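PDB 3E1T: halogenase from Chondromyces crocatus, which probably installs the chlorine atom during chondrochloren biosynthesis, acting as an FAD-dependent halogenase. Local coordinates for residues Leu10-Gly15 and Ser20-Phe25; Leu34-Glu39 and Val145-Arg150; Leu117-Glu122 and Val126-Arg131; Thr172-Ala177 and Asn296-Val301. All coordinates share one frame; numbering follows the deposited sequence.

Interaction 1: Leu10-Gly15 and Ser20-Phe25; sequences LIVIGG and STLASF. With FAD (flavin-adenine dinucleotide), chain C.
No flat side chain enters where Leu10 and Val12 meet Leu22; the flat group beside this contact is the FAD adenine. Ile13 CG2 stands over one side of the purine, 3.6 Å from N1A, while Arg38 CB lies across the other side. Nearer the phosphates, Gly14 CA comes within 3.3 Å of the ribose O4B, and at phi 114° this backbone suits a residue without a side chain.

Strand 10-13 and the 20-25 part of the helix run nearly antiparallel, and the apolar branches fill the gap. Val12 CG2, set beside its backbone N by a chi1 of 177°, reaches Leu22 CD2 at 3.9 Å and touches the small Ala23 CB more loosely. Leu10 CD2 meets Leu22 CG at 4.1 Å, so Leu22 spans both strand residues. Ala23, having only a methyl group, lets the helix lie close to Val12.

At the loop end the contact turns polar: a water donates to Gly15 O at 2.6 Å and is also bonded to Ser20 OG, which has Gly16 O as a further partner. On the helix, Ser20 O accepts from Ser24 N and Ser24 OG, which approach opposite faces of its plane.

Dispersion between branched side chains thus holds helix to strand, while a water links Gly15 O to Ser20 OG at the glycine turn of what fits a Rossmann-type GxGxxG dinucleotide-binding motif.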
# COMPACT_ATOMS: atom_id res chain seq x y z
N LEU A 10 13.67 14.84 14.81
CA LEU A 10 13.04 14.32 13.60
C LEU A 10 11.86 15.17 13.19
O LEU A 10 11.03 15.52 14.02
CB LEU A 10 12.55 12.88 13.83
CG LEU A 10 11.63 12.17 12.82
CD1 LEU A 10 12.37 11.95 11.50
CD2 LEU A 10 11.14 10.83 13.39
N ILE A 11 11.78 15.49 11.90
CA ILE A 11 10.56 16.07 11.33
C ILE A 11 9.95 15.09 10.34
O ILE A 11 10.61 14.65 9.39
CB ILE A 11 10.83 17.41 10.60
CG1 ILE A 11 11.39 18.44 11.60
CG2 ILE A 11 9.54 17.92 9.95
CD1 ILE A 11 12.21 19.55 10.96
N VAL A 12 8.68 14.75 10.58
CA VAL A 12 7.92 13.89 9.70
C VAL A 12 6.91 14.71 8.91
O VAL A 12 6.16 15.51 9.49
CB VAL A 12 7.23 12.75 10.49
CG1 VAL A 12 6.37 11.89 9.57
CG2 VAL A 12 8.28 11.89 11.15
N ILE A 13 6.93 14.54 7.60
CA ILE A 13 6.02 15.20 6.68
C ILE A 13 4.86 14.28 6.31
O ILE A 13 5.00 13.39 5.44
CB ILE A 13 6.74 15.60 5.37
CG1 ILE A 13 8.14 16.18 5.66
CG2 ILE A 13 5.83 16.49 4.53
CD1 ILE A 13 8.98 16.48 4.41
N GLY A 14 3.71 14.50 6.93
CA GLY A 14 2.48 13.76 6.62
C GLY A 14 2.07 12.91 7.81
O GLY A 14 2.91 12.30 8.45
N GLY A 15 0.77 12.87 8.09
CA GLY A 15 0.27 12.14 9.25
C GLY A 15 -0.65 10.96 8.97
O GLY A 15 -1.50 10.62 9.80
N SER A 20 2.44 8.94 11.09
CA SER A 20 2.07 8.81 12.51
C SER A 20 2.79 7.64 13.18
O SER A 20 3.22 7.74 14.34
CB SER A 20 0.57 8.68 12.66
OG SER A 20 0.11 7.51 12.02
N THR A 21 2.95 6.53 12.45
CA THR A 21 3.61 5.33 12.98
C THR A 21 5.09 5.56 13.29
O THR A 21 5.58 5.18 14.37
CB THR A 21 3.43 4.10 12.03
OG1 THR A 21 2.04 3.76 11.93
CG2 THR A 21 4.17 2.89 12.56
N LEU A 22 5.80 6.16 12.34
CA LEU A 22 7.20 6.55 12.54
C LEU A 22 7.36 7.57 13.67
O LEU A 22 8.20 7.40 14.54
CB LEU A 22 7.78 7.12 11.24
CG LEU A 22 9.11 7.88 11.34
CD1 LEU A 22 10.24 7.05 11.94
CD2 LEU A 22 9.51 8.37 9.98
N ALA A 23 6.57 8.63 13.64
CA ALA A 23 6.62 9.65 14.70
C ALA A 23 6.45 9.01 16.08
O ALA A 23 7.28 9.20 16.96
CB ALA A 23 5.57 10.72 14.45
N SER A 24 5.39 8.22 16.26
CA SER A 24 5.14 7.52 17.53
C SER A 24 6.33 6.70 18.00
O SER A 24 6.71 6.80 19.16
CB SER A 24 3.91 6.63 17.44
OG SER A 24 2.77 7.38 17.11
N PHE A 25 6.92 5.91 17.11
CA PHE A 25 8.01 4.98 17.47
C PHE A 25 9.31 5.65 17.91
O PHE A 25 10.10 5.07 18.66
CB PHE A 25 8.32 4.02 16.31
CG PHE A 25 7.37 2.85 16.17
CD1 PHE A 25 6.72 2.32 17.28
CD2 PHE A 25 7.16 2.27 14.93
CE1 PHE A 25 5.86 1.23 17.15
CE2 PHE A 25 6.30 1.19 14.79
CZ PHE A 25 5.65 0.66 15.90
PA FAD C . -1.05 8.66 2.95
O1A FAD C . -2.08 7.76 3.58
O2A FAD C . -1.37 9.12 1.57
O5B FAD C . -0.89 9.95 3.91
C5B FAD C . 0.05 10.97 3.63
C4B FAD C . -0.34 12.25 4.37
O4B FAD C . 0.51 13.32 4.03
C3B FAD C . -1.75 12.68 4.01
O3B FAD C . -2.49 12.81 5.20
C2B FAD C . -1.59 14.04 3.34
O2B FAD C . -2.60 14.91 3.77
C1B FAD C . -0.24 14.49 3.85
N9A FAD C . 0.51 15.39 2.95
C8A FAD C . 0.59 15.37 1.58
N7A FAD C . 1.42 16.38 1.20
C5A FAD C . 1.87 17.02 2.30
C6A FAD C . 2.72 18.12 2.50
N6A FAD C . 3.18 18.85 1.47
N1A FAD C . 2.98 18.54 3.78
C2A FAD C . 2.40 17.92 4.86
N3A FAD C . 1.56 16.85 4.65
C4A FAD C . 1.30 16.41 3.40
N1 FAD C . -3.84 -0.09 1.08
C2 FAD C . -4.29 -1.02 1.98
O2 FAD C . -3.59 -1.27 2.96
N3 FAD C . -5.51 -1.64 1.77
C4 FAD C . -6.28 -1.34 0.65
O4 FAD C . -7.37 -1.88 0.47
C4X FAD C . -5.81 -0.41 -0.27
N5 FAD C . -6.55 -0.08 -1.39
C5X FAD C . -6.07 0.85 -2.29
C6 FAD C . -6.80 1.19 -3.43
C7 FAD C . -6.29 2.14 -4.33
C7M FAD C . -6.98 2.32 -5.66
C8 FAD C . -5.06 2.75 -4.10
C8M FAD C . -4.38 3.61 -5.14
C9 FAD C . -4.34 2.42 -2.96
C9A FAD C . -4.83 1.47 -2.05
N10 FAD C . -4.10 1.17 -0.92
C10 FAD C . -4.58 0.22 -0.03
C1' FAD C . -2.82 1.91 -0.60
C2' FAD C . -2.96 2.97 0.51
O2' FAD C . -3.83 3.98 0.03
C3' FAD C . -1.60 3.60 0.85
O3' FAD C . -0.57 2.64 0.75
C4' FAD C . -1.50 4.17 2.26
O4' FAD C . -2.45 5.21 2.42
C5' FAD C . -0.09 4.74 2.47
O5' FAD C . -0.08 5.55 3.62
P FAD C . 0.96 6.77 3.76
O1P FAD C . 1.11 7.11 5.23
O2P FAD C . 2.29 6.40 3.18
O3P FAD C . 0.37 7.94 2.86
O HOH W 1 -2.31 8.34 10.87

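Interaction 2: Leu34-Glu39 and Val145-Arg150; sequences LLLERE and VGVRYR. With FAD (flavin-adenine dinucleotide), chain C.
Leu36 CD1 rests over one face of the Tyr149 ring, 4.0 Å from its centroid and 27° off the normal, a CH-pi contact. The torsions of both residues produce it. Leu36 has CG anti to its carbonyl carbon (chi1 -59°) and an extended second torsion, which carries CD1 outward to the ring; Tyr149 places CG between its backbone N and carbonyl carbon, and the two side chains meet at about a right angle. The same methyl also touches Val147 CG2, at 4.2 Å. Leucine suits the spot because it is apolar and long enough for CD1 to cross the gap between the sheets and touch both the Tyr149 ring and Val147.

Just beyond, Glu37 faces the cofactor. Its chain bends at chi2 (67°), turning the carboxylate onto the adenosine ribose: OE1 accepts from FAD O3B at 2.7 Å and OE2 from FAD O2B at 2.6 Å. One carboxylate thereby holds both ribose hydroxyls, the usual task of an acidic residue following the second strand of a Rossmann-type FAD site. Its rotation is fixed further by Glu39 N, which donates to the anti side of OE2 at 3.0 Å, and by Gly15 N, which is bonded to OE1. Arg38 NH2 approaches the same ribose hydroxyl, 3.0 Å from FAD O2B.

In the fold, strand 33-36 belongs to the parallel sheet and strand 143-150 to a separate mixed sheet. Leu36 also touches Val134 of strand 133-140, while Tyr149 meets the His132 ring and packs on Leu157 and Ala159 of strand 156-161.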
# COMPACT_ATOMS: atom_id res chain seq x y z
N LEU A 34 8.62 16.44 15.51
CA LEU A 34 7.57 17.26 14.95
C LEU A 34 6.97 16.48 13.77
O LEU A 34 7.69 15.85 13.01
CB LEU A 34 8.18 18.55 14.40
CG LEU A 34 7.44 19.88 14.22
CD1 LEU A 34 7.91 20.55 12.94
CD2 LEU A 34 5.92 19.80 14.25
N LEU A 35 5.65 16.55 13.64
CA LEU A 35 4.97 15.96 12.50
C LEU A 35 4.04 17.01 11.94
O LEU A 35 3.17 17.53 12.65
CB LEU A 35 4.25 14.68 12.94
CG LEU A 35 3.05 13.96 12.28
CD1 LEU A 35 2.43 14.61 11.06
CD2 LEU A 35 3.41 12.50 12.02
N LEU A 36 4.24 17.33 10.66
CA LEU A 36 3.41 18.31 9.95
C LEU A 36 2.45 17.64 8.97
O LEU A 36 2.87 16.88 8.10
CB LEU A 36 4.29 19.34 9.23
CG LEU A 36 5.28 20.17 10.07
CD1 LEU A 36 6.13 21.05 9.18
CD2 LEU A 36 4.55 21.03 11.08
N GLU A 37 1.16 17.93 9.11
CA GLU A 37 0.12 17.35 8.26
C GLU A 37 -0.71 18.45 7.58
O GLU A 37 -1.22 19.36 8.24
CB GLU A 37 -0.77 16.39 9.07
CG GLU A 37 -2.13 16.07 8.46
CD GLU A 37 -2.03 15.28 7.17
OE1 GLU A 37 -1.27 14.28 7.12
OE2 GLU A 37 -2.72 15.66 6.22
N ARG A 38 -0.83 18.35 6.26
CA ARG A 38 -1.44 19.39 5.43
C ARG A 38 -2.93 19.59 5.73
O ARG A 38 -3.43 20.72 5.71
CB ARG A 38 -1.19 19.04 3.95
CG ARG A 38 -1.89 19.89 2.91
CD ARG A 38 -1.68 19.31 1.50
NE ARG A 38 -2.00 17.88 1.47
CZ ARG A 38 -3.16 17.35 1.08
NH1 ARG A 38 -4.15 18.12 0.64
NH2 ARG A 38 -3.33 16.03 1.12
N GLU A 39 -3.62 18.49 6.02
CA GLU A 39 -5.07 18.48 6.22
C GLU A 39 -5.40 18.62 7.71
O GLU A 39 -4.54 18.46 8.57
CB GLU A 39 -5.68 17.17 5.69
CG GLU A 39 -5.68 17.01 4.15
CD GLU A 39 -7.09 16.96 3.54
OE1 GLU A 39 -7.36 16.02 2.75
OE2 GLU A 39 -7.93 17.84 3.83
N VAL A 145 18.43 19.20 6.41
CA VAL A 145 18.62 19.85 7.73
C VAL A 145 17.36 20.49 8.28
O VAL A 145 17.32 20.86 9.46
CB VAL A 145 19.80 20.88 7.76
CG1 VAL A 145 21.15 20.16 7.87
CG2 VAL A 145 19.77 21.81 6.57
N GLY A 146 16.35 20.63 7.44
CA GLY A 146 15.09 21.19 7.89
C GLY A 146 14.04 21.22 6.80
O GLY A 146 14.22 20.60 5.75
N VAL A 147 12.95 21.92 7.07
CA VAL A 147 11.88 22.09 6.10
C VAL A 147 11.39 23.53 6.08
O VAL A 147 11.53 24.25 7.07
CB VAL A 147 10.68 21.13 6.39
CG1 VAL A 147 11.09 19.66 6.26
CG2 VAL A 147 10.05 21.42 7.76
N ARG A 148 10.83 23.95 4.95
CA ARG A 148 10.00 25.15 4.89
C ARG A 148 8.55 24.72 4.82
O ARG A 148 8.21 23.84 4.02
CB ARG A 148 10.34 26.04 3.68
CG ARG A 148 9.15 26.90 3.20
CD ARG A 148 9.51 28.02 2.23
NE ARG A 148 10.55 27.65 1.27
CZ ARG A 148 11.82 28.01 1.38
NH1 ARG A 148 12.20 28.75 2.42
NH2 ARG A 148 12.71 27.63 0.48
N TYR A 149 7.69 25.33 5.63
CA TYR A 149 6.26 25.05 5.63
C TYR A 149 5.41 26.31 5.77
O TYR A 149 5.93 27.36 6.12
CB TYR A 149 5.89 24.05 6.74
CG TYR A 149 6.12 24.56 8.16
CD1 TYR A 149 5.07 25.10 8.90
CD2 TYR A 149 7.37 24.48 8.76
CE1 TYR A 149 5.27 25.56 10.21
CE2 TYR A 149 7.59 24.93 10.06
CZ TYR A 149 6.53 25.47 10.78
OH TYR A 149 6.74 25.91 12.07
N ARG A 150 4.12 26.18 5.50
CA ARG A 150 3.13 27.22 5.84
C ARG A 150 2.29 26.68 6.99
O ARG A 150 1.82 25.54 6.92
CB ARG A 150 2.21 27.55 4.67
CG ARG A 150 2.87 27.60 3.30
CD ARG A 150 1.82 27.85 2.22
NE ARG A 150 1.42 29.26 2.17
CZ ARG A 150 0.32 29.72 1.56
NH1 ARG A 150 -0.51 28.88 0.95
NH2 ARG A 150 0.05 31.02 1.57
PA FAD C . -1.05 8.66 2.95
O1A FAD C . -2.08 7.76 3.58
O2A FAD C . -1.37 9.12 1.57
O5B FAD C . -0.89 9.95 3.91
C5B FAD C . 0.05 10.97 3.63
C4B FAD C . -0.34 12.25 4.37
O4B FAD C . 0.51 13.32 4.03
C3B FAD C . -1.75 12.68 4.01
O3B FAD C . -2.49 12.81 5.20
C2B FAD C . -1.59 14.04 3.34
O2B FAD C . -2.60 14.91 3.77
C1B FAD C . -0.24 14.49 3.85
N9A FAD C . 0.51 15.39 2.95
C8A FAD C . 0.59 15.37 1.58
N7A FAD C . 1.42 16.38 1.20
C5A FAD C . 1.87 17.02 2.30
C6A FAD C . 2.72 18.12 2.50
N6A FAD C . 3.18 18.85 1.47
N1A FAD C . 2.98 18.54 3.78
C2A FAD C . 2.40 17.92 4.86
N3A FAD C . 1.56 16.85 4.65
C4A FAD C . 1.30 16.41 3.40
N1 FAD C . -3.84 -0.09 1.08
C2 FAD C . -4.29 -1.02 1.98
O2 FAD C . -3.59 -1.27 2.96
N3 FAD C . -5.51 -1.64 1.77
C4 FAD C . -6.28 -1.34 0.65
O4 FAD C . -7.37 -1.88 0.47
C4X FAD C . -5.81 -0.41 -0.27
N5 FAD C . -6.55 -0.08 -1.39
C5X FAD C . -6.07 0.85 -2.29
C6 FAD C . -6.80 1.19 -3.43
C7 FAD C . -6.29 2.14 -4.33
C7M FAD C . -6.98 2.32 -5.66
C8 FAD C . -5.06 2.75 -4.10
C8M FAD C . -4.38 3.61 -5.14
C9 FAD C . -4.34 2.42 -2.96
C9A FAD C . -4.83 1.47 -2.05
N10 FAD C . -4.10 1.17 -0.92
C10 FAD C . -4.58 0.22 -0.03
C1' FAD C . -2.82 1.91 -0.60
C2' FAD C . -2.96 2.97 0.51
O2' FAD C . -3.83 3.98 0.03
C3' FAD C . -1.60 3.60 0.85
O3' FAD C . -0.57 2.64 0.75
C4' FAD C . -1.50 4.17 2.26
O4' FAD C . -2.45 5.21 2.42
C5' FAD C . -0.09 4.74 2.47
O5' FAD C . -0.08 5.55 3.62
P FAD C . 0.96 6.77 3.76
O1P FAD C . 1.11 7.11 5.23
O2P FAD C . 2.29 6.40 3.18
O3P FAD C . 0.37 7.94 2.86

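Interaction 3: Leu117-Glu122 and Val126-Arg131; sequences LLRNSE and VDVRER
Val128 is wedged against Leu118, Arg119, Ser121 and Glu122 of helix 110-123, and here the contact is tight. Its CG1 comes within 3.5 Å of Glu122 CG and also touches Ser121 CB, while CG2 lies 3.9 Å from Leu118 CG. A beta-branched residue suits this place because its two methyls spread over about one turn of the helix. Ser121, small enough for the strand to approach, sends its OG to Ser24 OG of helix 17-27. Its carbonyl O accepts from Val126 N at 2.9 Å, tying the chain back to the helix it has just left.

Toward the more open side, charge replaces packing. Arg119, bent at chi2 and chi3, curls back so that NH1 and NH2 both grip Glu130 OE2, each at 2.7 Å; the oxygen sits within 6° of the guanidinium plane and is met almost along its own C-O axis. NH2 also bonds Glu122 OE2 at 3.0 Å, from above that carboxylate plane, and Asp115 adds a third acid at NH1. The arginine probably offsets the repulsion between the two glutamates, whose OE2 atoms are 5.1 Å apart. A water donates to both Glu122 OE2 and Val128 O, bridging the looser, polar side.

A helix running into an edge strand across a short turn, the two oriented roughly antiparallel, is characteristic of the alpha/beta layering in a Rossmann-type FAD domain.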
# COMPACT_ATOMS: atom_id res chain seq x y z
N LEU A 117 -4.92 6.97 14.77
CA LEU A 117 -3.47 6.84 14.78
C LEU A 117 -2.72 8.13 15.12
O LEU A 117 -1.69 8.09 15.79
CB LEU A 117 -2.95 6.30 13.43
CG LEU A 117 -3.21 4.85 13.00
CD1 LEU A 117 -2.74 4.63 11.56
CD2 LEU A 117 -2.56 3.85 13.92
N LEU A 118 -3.22 9.26 14.61
CA LEU A 118 -2.52 10.55 14.81
C LEU A 118 -2.70 11.04 16.25
O LEU A 118 -1.77 11.58 16.84
CB LEU A 118 -2.98 11.61 13.81
CG LEU A 118 -2.07 12.85 13.63
CD1 LEU A 118 -0.64 12.49 13.19
CD2 LEU A 118 -2.66 13.82 12.65
N ARG A 119 -3.90 10.83 16.79
CA ARG A 119 -4.17 11.10 18.21
C ARG A 119 -3.22 10.31 19.12
O ARG A 119 -2.74 10.84 20.13
CB ARG A 119 -5.64 10.79 18.53
CG ARG A 119 -6.60 11.97 18.42
CD ARG A 119 -6.63 12.65 17.06
NE ARG A 119 -5.52 13.58 16.87
CZ ARG A 119 -5.38 14.40 15.83
NH1 ARG A 119 -6.28 14.42 14.86
NH2 ARG A 119 -4.33 15.22 15.76
N ASN A 120 -2.94 9.06 18.75
CA ASN A 120 -2.03 8.20 19.51
C ASN A 120 -0.60 8.72 19.47
O ASN A 120 0.16 8.53 20.43
CB ASN A 120 -2.07 6.76 18.99
CG ASN A 120 -1.22 5.79 19.82
OD1 ASN A 120 -1.39 5.70 21.04
ND2 ASN A 120 -0.33 5.05 19.16
N SER A 121 -0.24 9.36 18.35
CA SER A 121 1.06 10.01 18.20
C SER A 121 1.25 11.09 19.26
O SER A 121 2.28 11.12 19.95
CB SER A 121 1.20 10.65 16.80
OG SER A 121 1.49 9.69 15.80
N GLU A 122 0.26 11.97 19.37
CA GLU A 122 0.27 13.05 20.36
C GLU A 122 0.52 12.50 21.75
O GLU A 122 1.50 12.87 22.39
CB GLU A 122 -1.05 13.81 20.32
CG GLU A 122 -1.24 14.58 19.03
CD GLU A 122 -2.63 15.12 18.86
OE1 GLU A 122 -3.58 14.56 19.45
OE2 GLU A 122 -2.78 16.11 18.11
N VAL A 126 4.38 13.09 20.52
CA VAL A 126 4.71 13.71 19.24
C VAL A 126 4.06 15.08 19.15
O VAL A 126 2.88 15.24 19.46
CB VAL A 126 4.29 12.85 18.01
CG1 VAL A 126 4.58 13.59 16.72
CG2 VAL A 126 5.00 11.49 18.02
N ASP A 127 4.85 16.05 18.70
CA ASP A 127 4.37 17.40 18.42
C ASP A 127 3.68 17.41 17.05
O ASP A 127 4.31 17.75 16.04
CB ASP A 127 5.56 18.36 18.45
CG ASP A 127 5.16 19.83 18.47
OD1 ASP A 127 4.03 20.19 18.08
OD2 ASP A 127 6.01 20.64 18.89
N VAL A 128 2.40 17.05 16.99
CA VAL A 128 1.72 17.03 15.69
C VAL A 128 0.96 18.33 15.44
O VAL A 128 0.31 18.87 16.34
CB VAL A 128 0.85 15.74 15.42
CG1 VAL A 128 1.16 14.64 16.42
CG2 VAL A 128 -0.65 16.04 15.39
N ARG A 129 1.05 18.82 14.21
CA ARG A 129 0.41 20.07 13.85
C ARG A 129 -0.28 19.94 12.51
O ARG A 129 0.37 19.78 11.47
CB ARG A 129 1.45 21.20 13.84
CG ARG A 129 1.76 21.72 15.24
CD ARG A 129 3.24 21.96 15.46
NE ARG A 129 3.66 23.24 14.92
CZ ARG A 129 4.75 23.90 15.31
NH1 ARG A 129 5.55 23.41 16.26
NH2 ARG A 129 5.04 25.06 14.73
N GLU A 130 -1.61 19.97 12.54
CA GLU A 130 -2.44 19.90 11.35
C GLU A 130 -2.49 21.26 10.67
O GLU A 130 -1.95 22.23 11.20
CB GLU A 130 -3.84 19.39 11.69
CG GLU A 130 -3.86 17.93 12.13
CD GLU A 130 -5.18 17.49 12.75
OE1 GLU A 130 -6.24 18.05 12.42
OE2 GLU A 130 -5.15 16.56 13.58
N ARG A 131 -3.12 21.32 9.50
CA ARG A 131 -3.18 22.54 8.66
C ARG A 131 -1.81 23.13 8.30
O ARG A 131 -1.70 24.32 7.97
CB ARG A 131 -4.09 23.62 9.28
CG ARG A 131 -5.59 23.28 9.31
CD ARG A 131 -6.07 22.61 8.02
NE ARG A 131 -5.91 23.46 6.83
CZ ARG A 131 -6.92 24.02 6.17
NH1 ARG A 131 -8.18 23.84 6.57
NH2 ARG A 131 -6.67 24.77 5.10
O HOH W 2 -1.04 17.97 18.59

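Interaction 4: Thr172-Ala177 and Asn296-Val301; sequences TRVSQA and NGMALV
Met298 and Leu300 point from strand 298-300, an edge of the parallel Rossmann-type sheet, onto a loop that forms an ST turn followed by a short 3-10 segment. Met298 is extended throughout, with CG anti to its backbone N (chi1 -169°), and so reaches across to the loop with its thioether end. Its CE lies 3.4 Å from Val174 O and touches Val174 CG2, while SD packs against Ala177 CB at 4.1 Å. A long, flexible, unbranched side chain suits this span, and alanine offers it a low surface. One step along the strand face, Leu300 CD2 abuts Ser175, 3.7 Å from its CA and as near to its CB, so the leucine lies against the carbon part of the serine.

The next shell shapes the loop. Thr172 OG1 accepts from Val174 N at 3.1 Å, with an angle of 161° at the hydrogen, and more weakly from Ser175 N; it is also bonded to Asp166 OD2, which anchors the turn to strand 163-166. Val174 O accepts from Ala177 N, closing the 3-10 turn just where Met298 CE rests.

Farther out, Val137 and Phe139 of strand 133-140 touch Met298, and Val178 touches both Met298 and Leu300. Arg173 points away from strand 298-300, touching FAD and forming a salt bridge with Glu133; its carbonyl O accepts from Gln176 NE2 at 3.2 Å, the oxygen lying almost in the plane of the Gln176 side-chain amide.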
# COMPACT_ATOMS: atom_id res chain seq x y z
N THR A 172 3.44 13.38 -2.81
CA THR A 172 4.62 14.05 -2.25
C THR A 172 5.20 15.07 -3.21
O THR A 172 5.28 14.83 -4.43
CB THR A 172 5.73 13.05 -1.85
OG1 THR A 172 6.93 13.79 -1.59
CG2 THR A 172 6.01 12.04 -2.98
N ARG A 173 5.59 16.22 -2.66
CA ARG A 173 6.23 17.26 -3.45
C ARG A 173 7.73 17.36 -3.16
O ARG A 173 8.41 18.23 -3.69
CB ARG A 173 5.50 18.62 -3.28
CG ARG A 173 5.48 19.20 -1.85
CD ARG A 173 4.38 20.28 -1.66
NE ARG A 173 4.71 21.56 -2.29
CZ ARG A 173 3.83 22.53 -2.53
NH1 ARG A 173 2.55 22.38 -2.21
NH2 ARG A 173 4.23 23.65 -3.12
N VAL A 174 8.24 16.46 -2.32
CA VAL A 174 9.64 16.52 -1.88
C VAL A 174 10.47 15.27 -2.15
O VAL A 174 11.70 15.28 -1.95
CB VAL A 174 9.76 16.92 -0.36
CG1 VAL A 174 9.10 18.28 -0.08
CG2 VAL A 174 9.19 15.83 0.56
N SER A 175 9.84 14.20 -2.61
CA SER A 175 10.57 12.92 -2.77
C SER A 175 11.72 12.99 -3.77
O SER A 175 12.68 12.23 -3.65
CB SER A 175 9.63 11.77 -3.13
OG SER A 175 9.13 11.92 -4.45
N GLN A 176 11.63 13.90 -4.74
CA GLN A 176 12.69 14.03 -5.76
C GLN A 176 14.05 14.47 -5.17
O GLN A 176 15.09 14.33 -5.82
CB GLN A 176 12.27 14.96 -6.90
CG GLN A 176 12.29 16.43 -6.56
CD GLN A 176 11.13 16.85 -5.69
OE1 GLN A 176 10.17 16.09 -5.49
NE2 GLN A 176 11.20 18.08 -5.15
N ALA A 177 14.03 14.96 -3.94
CA ALA A 177 15.25 15.27 -3.22
C ALA A 177 16.02 14.00 -2.85
O ALA A 177 17.23 14.06 -2.64
CB ALA A 177 14.95 16.10 -1.99
N ASN A 296 20.97 11.53 2.88
CA ASN A 296 21.79 11.91 4.03
C ASN A 296 20.89 12.82 4.83
O ASN A 296 20.60 13.94 4.41
CB ASN A 296 23.08 12.64 3.62
CG ASN A 296 24.32 11.74 3.63
OD1 ASN A 296 24.28 10.59 4.12
ND2 ASN A 296 25.42 12.25 3.10
N GLY A 297 20.39 12.29 5.94
CA GLY A 297 19.43 12.99 6.78
C GLY A 297 17.98 12.94 6.32
O GLY A 297 17.11 13.51 6.97
N MET A 298 17.71 12.29 5.19
CA MET A 298 16.33 12.19 4.69
C MET A 298 16.00 10.76 4.32
O MET A 298 16.88 10.00 3.91
CB MET A 298 16.10 13.13 3.50
CG MET A 298 14.63 13.31 3.08
SD MET A 298 14.54 14.54 1.79
CE MET A 298 12.85 14.39 1.15
N ALA A 299 14.73 10.39 4.48
CA ALA A 299 14.22 9.08 4.06
C ALA A 299 12.80 9.20 3.50
O ALA A 299 12.10 10.17 3.78
CB ALA A 299 14.25 8.11 5.19
N LEU A 300 12.38 8.20 2.72
CA LEU A 300 11.01 8.14 2.20
C LEU A 300 10.34 6.90 2.77
O LEU A 300 10.92 5.81 2.80
CB LEU A 300 10.97 8.10 0.66
CG LEU A 300 11.84 9.05 -0.17
CD1 LEU A 300 11.95 8.60 -1.64
CD2 LEU A 300 11.33 10.49 -0.08
N VAL A 301 9.11 7.07 3.25
CA VAL A 301 8.35 5.92 3.75
C VAL A 301 6.98 5.89 3.10
O VAL A 301 6.46 6.94 2.68
CB VAL A 301 8.20 5.90 5.32
CG1 VAL A 301 9.55 5.85 6.02
CG2 VAL A 301 7.43 7.06 5.80

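In the fold
All four interactions reach the same five-stranded parallel sheet, ordered 127-129, 33-36, 10-13, 163-166, 298-300, so interactions 3 and 4 lie at its two edges, their centres about 20 Å apart. Interaction 1 is central, about 8 Å from interaction 3 and 11 Å from interaction 2, centre to centre. Along the chain, interaction 1 comes first and interaction 4 is the last to close, while interaction 3 falls between the segments of interaction 2. Gly14 N meets Leu36 O at 2.8 Å, linking interactions 1 and 2 where both touch FAD's adenosine half. Arg173 of interaction 4 also touches the cofactor, and interaction 3 packs behind them at the sheet edge.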